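Local structure of Acarbose/maltose binding protein GacH (Streptomyces glaucescens, 3K01) at residues Leu166-Ala169 and Ala170-Thr174; Asp215-Gly218 and Val219-Tyr222; Ala322-Gln325 and Gln326-Thr329. The protein serves as the solute receptor of an ABC transporter, binding acarbose and an acarbose homolog, and probably maltose as well. All coordinates share one frame; numbering follows the deposited sequence.

Interaction 1: Leu166-Ala169 and Ala170-Thr174; sequences LKTA and AAEIT
Thr168 and Glu172, one helical turn apart, run side by side on the outer face of helix 163-177 and point the same way. Their touch is loose: the methyl CG2 of Thr168 lies 4.0 Å from the carboxylate oxygen OE2 of Glu172. With OG1 of Thr168 beside the backbone N (chi1 -63°), the methyl CG2 falls anti to that nitrogen, on the side of Glu172. The first methylene of Glu172 sits closer to the backbone, with CG 3.3 Å from Thr168 O, and the chain then runs out extended.

On the inner face the side chains meet carbonyls of the preceding turn more than each other. Ile173 carries CG1 beside its nitrogen (chi1 -72°), so that its longer branch bends back over the previous turn, CG1 lying 3.3 Å and CD1 3.4 Å from Ala169 O. Ala170 rests its CB 3.3 Å from Leu166 O. Each of these two oxygens is at the same time gripped by a backbone N-H: Ala170 N reaches Leu166 O at 2.8 Å and Ile173 N reaches Ala169 O at 2.9 Å. Two similar i to i+4 bonds run from Ala171 N to Lys167 O and from Glu172 N to Thr168 O.

Leu166 and Ile173 continue inward to Met256 on strand 254-259, and Ile173 also packs on Leu152 and Ala155 of helix 149-155. Lys167 turns its ammonium to Asp227 of helix 216-230, making a salt bridge. Buried Leu166, Ala169, Ala170 and Ile173 set against exposed Thr168, Ala171 and Thr174 make this an amphipathic alpha-helix lying against the sheet of an alpha/beta solute-binding protein.

Interaction 2: Asp215-Gly218 and Val219-Tyr222; sequences DEAG and VRAY
Arg220 folds its guanidinium back over the turn that begins helix 216-230, so that Glu216 O and Ala217 CA lie over one face of the group, both toward its rim. The chain bends at chi3 (-55°), which brings NH1 to 3.6 Å from Ala217 CA and 3.7 Å from Ala217 CB, while CG lies 3.4 Å from Glu216 O. That carbonyl also accepts the backbone N-H of Arg220 at 2.9 Å, so methylene and amide close on it together. The polar end of this partly exposed arginine looks beyond the helix, where NE forms a salt bridge with Glu199.

The tightly packed part centres on buried Gly218. Its oxygen takes the N-H of Tyr222 at 3.1 Å and is met obliquely by the tyrosine ring, whose CD2 stands 3.4 Å away. As the first turn opens, Asp215 occupies the N-cap: in one of its two conformers, OD1 accepts from Gly218 N at 3.2 Å, a capping bond that the other conformer need not share.

The solvent side is looser. Exposed Glu216 bends at chi2 (-57°) and lies alongside Val219, pointing the same way, with OE1 3.6 Å from Val219 CB. This is a contact of carboxylate with hydrocarbon. The carboxylate of Glu216 and the guanidinium of Arg220, though opposite in charge, do not touch.

The inward side chains tie helix 216-230 to the C-terminal helices: Val219 packs on Asp394 and Ala397 of helix 393-407, and Tyr222 reaches both that helix, where its hydroxyl is hydrogen-bonded to Thr400, and Met383 and Val386 of helix 376-387. Phe192, stacked on the tyrosine ring, lies just before helix 193-198.

Interaction 3: Ala322-Gln325 and Gln326-Thr329; sequences AKVQ and QQTT
A threonine hydroxyl folded back onto the carbonyl one turn earlier marks the opening turns of alpha-helix 322-332, where Thr328 donates to Val324 O both from OG1, at 2.8 Å, and from its backbone N, at 2.9 Å. The two donors share this one oxygen, and the hydroxyl comes from above the carbonyl plane, 39° out of it. Thr328 makes this possible by holding OG1 beside its own nitrogen (chi1 -60°), which satisfies a buried hydroxyl within the helix itself. Beyond this bond, Thr328 packs on Tyr44 and Leu47 of helix 41-49.

Gln327 runs back across the first turn with its chain extended beyond CG. Its CG is 3.4 Å from Lys323 O, the acceptor of its own N-H. Its amide oxygen OE1 comes to 3.8 Å from Val324 CA, while the side-chain carbons Lys323 CG and Val324 CG2 are only loosely met by OE1, each at 4.1 Å.

The hydroxyl of Thr329 is hydrogen-bonded to Leu334 O, just past the end of helix 322-332. Gln326, partly exposed, packs on helix 345-348 and is held at both ends of its amide: NE2 bonds to Glu330, while a water donates to OE1 at 2.8 Å and also, weakly, to Ala322 O at 3.1 Å.

Each contact lies along one helix, interaction 2 starting at its N-cap. Interactions 1 and 2 have centres about 24 Å apart, their helices touching where Leu166 and Lys167 meet Leu228; the centre of interaction 3 lies about 40 Å from either of theirs. Interaction 2 is the most buried, with a tyrosine ring turned to the C-terminal helices and an arginine paired with a loop glutamate. Interactions 1 and 3 are partly buried: the former puts small and aliphatic residues against strand 254-259, the latter relies on amides and hydroxyls. Polar bonding differs: a cap in interaction 2, a shared carbonyl and bridging water in interaction 3, while no side-chain hydrogen bond crosses between the segments of interaction 1.

Interaction 1: Leu166-Ala169 and Ala170-Thr174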
loop_
_atom_site.group_PDB
_atom_site.type_symbol
_atom_site.label_atom_id
_atom_site.label_comp_id
_atom_site.label_asym_id
_atom_site.label_seq_id
_atom_site.Cartn_x
_atom_site.Cartn_y
_atom_site.Cartn_z
ATOM N N LEU A 166 -2.809 22.435 -7.310
ATOM C CA LEU A 166 -3.783 22.187 -6.249
ATOM C C LEU A 166 -4.034 23.444 -5.449
ATOM O O LEU A 166 -5.174 23.706 -5.071
ATOM C CB LEU A 166 -3.329 21.020 -5.363
ATOM C CG LEU A 166 -4.329 20.590 -4.270
ATOM C CD1 LEU A 166 -4.269 19.078 -4.099
ATOM C CD2 LEU A 166 -4.085 21.298 -2.936
ATOM N N LYS A 167 -2.996 24.209 -5.162
ATOM C CA LYS A 167 -3.194 25.463 -4.422
ATOM C C LYS A 167 -4.123 26.415 -5.143
ATOM O O LYS A 167 -5.006 27.031 -4.533
ATOM C CB LYS A 167 -1.856 26.129 -4.127
ATOM C CG LYS A 167 -1.055 25.342 -3.111
ATOM C CD LYS A 167 0.315 25.931 -2.928
ATOM C CE LYS A 167 0.230 27.156 -2.055
ATOM N NZ LYS A 167 1.563 27.802 -1.849
ATOM N N THR A 168 -3.925 26.532 -6.452
ATOM C CA THR A 168 -4.781 27.399 -7.257
ATOM C C THR A 168 -6.208 26.844 -7.269
ATOM O O THR A 168 -7.201 27.581 -7.088
ATOM C CB THR A 168 -4.215 27.541 -8.663
ATOM O OG1 THR A 168 -2.940 28.190 -8.526
ATOM C CG2 THR A 168 -5.163 28.380 -9.547
ATOM N N ALA A 169 -6.331 25.549 -7.485
ATOM C CA ALA A 169 -7.656 24.958 -7.545
ATOM C C ALA A 169 -8.375 25.135 -6.216
ATOM O O ALA A 169 -9.572 25.457 -6.192
ATOM C CB ALA A 169 -7.548 23.497 -7.899
ATOM N N ALA A 170 -7.661 24.949 -5.111
ATOM C CA ALA A 170 -8.249 25.120 -3.786
ATOM C C ALA A 170 -8.792 26.528 -3.583
ATOM O O ALA A 170 -9.914 26.691 -3.061
ATOM C CB ALA A 170 -7.219 24.824 -2.720
ATOM N N ALA A 171 -8.034 27.534 -3.996
ATOM C CA ALA A 171 -8.509 28.901 -3.843
ATOM C C ALA A 171 -9.764 29.149 -4.666
ATOM O O ALA A 171 -10.671 29.862 -4.209
ATOM C CB ALA A 171 -7.410 29.890 -4.190
ATOM N N GLU A 172 -9.848 28.578 -5.866
ATOM C CA GLU A 172 -11.051 28.722 -6.694
ATOM C C GLU A 172 -12.237 28.009 -6.046
ATOM O O GLU A 172 -13.361 28.521 -6.065
ATOM C CB GLU A 172 -10.804 28.144 -8.093
ATOM C CG GLU A 172 -9.647 28.802 -8.871
ATOM C CD GLU A 172 -9.815 28.668 -10.375
ATOM O OE1 GLU A 172 -10.856 29.115 -10.905
ATOM O OE2 GLU A 172 -8.903 28.122 -11.025
ATOM N N ILE A 173 -12.003 26.808 -5.523
ATOM C CA ILE A 173 -13.045 26.051 -4.859
ATOM C C ILE A 173 -13.567 26.835 -3.656
ATOM O O ILE A 173 -14.791 26.973 -3.461
ATOM C CB ILE A 173 -12.507 24.660 -4.477
ATOM C CG1 ILE A 173 -12.353 23.807 -5.740
ATOM C CG2 ILE A 173 -13.463 23.991 -3.490
ATOM C CD1 ILE A 173 -11.387 22.628 -5.537
ATOM N N THR A 174 -12.685 27.371 -2.833
ATOM C CA THR A 174 -13.134 28.139 -1.677
ATOM C C THR A 174 -13.940 29.375 -2.113
ATOM O O THR A 174 -14.998 29.670 -1.549
ATOM C CB THR A 174 -11.974 28.491 -0.752
ATOM O OG1 THR A 174 -11.349 27.268 -0.348
ATOM C CG2 THR A 174 -12.480 29.222 0.490
#

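Interaction 2: Asp215-Gly218 and Val219-Tyr222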
loop_
_atom_site.group_PDB
_atom_site.type_symbol
_atom_site.label_atom_id
_atom_site.label_comp_id
_atom_site.label_asym_id
_atom_site.label_seq_id
_atom_site.Cartn_x
_atom_site.Cartn_y
_atom_site.Cartn_z
ATOM N N ASP A 215 17.805 14.865 3.075
ATOM C CA ASP A 215 18.338 15.724 2.036
ATOM C C ASP A 215 17.330 16.841 1.737
ATOM O O ASP A 215 16.289 16.954 2.400
ATOM C CB ASP A 215 18.721 14.928 0.806
ATOM C CG ASP A 215 17.545 14.317 0.123
ATOM O OD1 ASP A 215 16.384 14.717 0.419
ATOM O OD2 ASP A 215 17.790 13.425 -0.718
ATOM N N GLU A 216 17.662 17.718 0.801
ATOM C CA GLU A 216 16.808 18.876 0.617
ATOM C C GLU A 216 15.395 18.525 0.186
ATOM O O GLU A 216 14.454 19.253 0.529
ATOM C CB GLU A 216 17.445 19.921 -0.289
ATOM C CG GLU A 216 18.423 20.834 0.514
ATOM C CD GLU A 216 17.784 21.570 1.738
ATOM O OE1 GLU A 216 16.606 21.993 1.678
ATOM O OE2 GLU A 216 18.480 21.743 2.768
ATOM N N ALA A 217 15.226 17.429 -0.546
ATOM C CA ALA A 217 13.875 16.991 -0.912
ATOM C C ALA A 217 13.025 16.703 0.314
ATOM O O ALA A 217 11.842 17.005 0.335
ATOM C CB ALA A 217 13.933 15.773 -1.802
ATOM N N GLY A 218 13.616 16.120 1.353
ATOM C CA GLY A 218 12.880 15.854 2.581
ATOM C C GLY A 218 12.493 17.128 3.311
ATOM O O GLY A 218 11.362 17.277 3.821
ATOM N N VAL A 219 13.417 18.090 3.352
ATOM C CA VAL A 219 13.090 19.382 3.953
ATOM C C VAL A 219 11.931 20.019 3.195
ATOM O O VAL A 219 10.961 20.480 3.796
ATOM C CB VAL A 219 14.313 20.318 3.902
ATOM C CG1 VAL A 219 13.928 21.727 4.388
ATOM C CG2 VAL A 219 15.472 19.749 4.714
ATOM N N ARG A 220 12.026 20.021 1.868
ATOM C CA ARG A 220 10.958 20.603 1.045
ATOM C C ARG A 220 9.633 19.908 1.290
ATOM O O ARG A 220 8.597 20.563 1.268
ATOM C CB ARG A 220 11.268 20.543 -0.449
ATOM C CG ARG A 220 12.358 21.521 -0.895
ATOM C CD ARG A 220 12.359 21.657 -2.401
ATOM N NE ARG A 220 12.493 20.375 -3.117
ATOM C CZ ARG A 220 13.652 19.821 -3.464
ATOM N NH1 ARG A 220 13.683 18.662 -4.111
ATOM N NH2 ARG A 220 14.798 20.445 -3.170
ATOM N N ALA A 221 9.635 18.595 1.492
ATOM C CA ALA A 221 8.375 17.886 1.721
ATOM C C ALA A 221 7.698 18.343 3.015
ATOM O O ALA A 221 6.466 18.556 3.037
ATOM C CB ALA A 221 8.615 16.406 1.731
ATOM N N TYR A 222 8.468 18.473 4.102
ATOM C CA TYR A 222 7.882 19.030 5.308
ATOM C C TYR A 222 7.389 20.468 5.093
ATOM O O TYR A 222 6.355 20.867 5.658
ATOM C CB TYR A 222 8.861 18.941 6.479
ATOM C CG TYR A 222 9.036 17.557 7.069
ATOM C CD1 TYR A 222 7.997 16.934 7.756
ATOM C CD2 TYR A 222 10.260 16.879 6.963
ATOM C CE1 TYR A 222 8.175 15.684 8.342
ATOM C CE2 TYR A 222 10.436 15.627 7.546
ATOM C CZ TYR A 222 9.383 15.033 8.213
ATOM O OH TYR A 222 9.508 13.804 8.827
#

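Interaction 3: Ala322-Gln325 and Gln326-Thr329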
loop_
_atom_site.group_PDB
_atom_site.type_symbol
_atom_site.label_atom_id
_atom_site.label_comp_id
_atom_site.label_asym_id
_atom_site.label_seq_id
_atom_site.Cartn_x
_atom_site.Cartn_y
_atom_site.Cartn_z
ATOM N N ALA A 322 -2.558 -15.799 -12.919
ATOM C CA ALA A 322 -3.480 -14.878 -13.559
ATOM C C ALA A 322 -4.921 -15.287 -13.311
ATOM O O ALA A 322 -5.788 -14.442 -13.060
ATOM C CB ALA A 322 -3.209 -14.792 -15.047
ATOM N N LYS A 323 -5.207 -16.579 -13.397
ATOM C CA LYS A 323 -6.578 -17.018 -13.209
ATOM C C LYS A 323 -7.116 -16.638 -11.828
ATOM O O LYS A 323 -8.226 -16.102 -11.715
ATOM C CB LYS A 323 -6.682 -18.528 -13.457
ATOM C CG LYS A 323 -8.102 -19.056 -13.364
ATOM C CD LYS A 323 -8.104 -20.587 -13.517
ATOM C CE LYS A 323 -9.497 -21.163 -13.326
ATOM N NZ LYS A 323 -9.484 -22.643 -13.537
ATOM N N VAL A 324 -6.341 -16.916 -10.789
ATOM C CA VAL A 324 -6.765 -16.565 -9.430
ATOM C C VAL A 324 -6.831 -15.041 -9.202
ATOM O O VAL A 324 -7.778 -14.565 -8.586
ATOM C CB VAL A 324 -5.927 -17.279 -8.365
ATOM C CG1 VAL A 324 -6.262 -16.784 -6.961
ATOM C CG2 VAL A 324 -6.162 -18.806 -8.455
ATOM N N GLN A 325 -5.882 -14.288 -9.744
ATOM C CA GLN A 325 -5.913 -12.829 -9.622
ATOM C C GLN A 325 -7.146 -12.253 -10.289
ATOM O O GLN A 325 -7.784 -11.327 -9.740
ATOM C CB GLN A 325 -4.635 -12.221 -10.202
ATOM C CG GLN A 325 -3.395 -12.583 -9.368
ATOM C CD GLN A 325 -2.269 -11.586 -9.476
ATOM O OE1 GLN A 325 -1.140 -11.862 -9.020
ATOM N NE2 GLN A 325 -2.536 -10.438 -10.022
ATOM N N GLN A 326 -7.524 -12.809 -11.439
ATOM C CA GLN A 326 -8.739 -12.362 -12.123
ATOM C C GLN A 326 -9.972 -12.637 -11.302
ATOM O O GLN A 326 -10.809 -11.769 -11.130
ATOM C CB GLN A 326 -8.857 -13.049 -13.475
ATOM C CG GLN A 326 -10.155 -12.700 -14.203
ATOM C CD GLN A 326 -10.294 -13.465 -15.492
ATOM O OE1 GLN A 326 -9.300 -13.851 -16.112
ATOM N NE2 GLN A 326 -11.532 -13.679 -15.909
ATOM N N GLN A 327 -10.103 -13.852 -10.790
ATOM C CA GLN A 327 -11.256 -14.167 -9.938
ATOM C C GLN A 327 -11.323 -13.258 -8.708
ATOM O O GLN A 327 -12.407 -12.859 -8.284
ATOM C CB GLN A 327 -11.191 -15.613 -9.497
ATOM C CG GLN A 327 -11.346 -16.629 -10.608
ATOM C CD GLN A 327 -11.139 -18.028 -10.100
ATOM O OE1 GLN A 327 -10.012 -18.435 -9.777
ATOM N NE2 GLN A 327 -12.227 -18.778 -10.002
ATOM N N THR A 328 -10.164 -12.925 -8.134
ATOM C CA THR A 328 -10.111 -12.073 -6.963
ATOM C C THR A 328 -10.675 -10.692 -7.307
ATOM O O THR A 328 -11.468 -10.139 -6.535
ATOM C CB THR A 328 -8.683 -11.962 -6.467
ATOM O OG1 THR A 328 -8.187 -13.283 -6.130
ATOM C CG2 THR A 328 -8.621 -11.107 -5.255
ATOM N N THR A 329 -10.278 -10.120 -8.436
ATOM C CA THR A 329 -10.846 -8.825 -8.819
ATOM C C THR A 329 -12.352 -8.926 -9.062
ATOM O O THR A 329 -13.115 -8.068 -8.593
ATOM C CB THR A 329 -10.135 -8.243 -10.043
ATOM O OG1 THR A 329 -8.734 -8.103 -9.734
ATOM C CG2 THR A 329 -10.730 -6.889 -10.436
HETATM O O HOH W 1 -6.526 -13.946 -16.007
#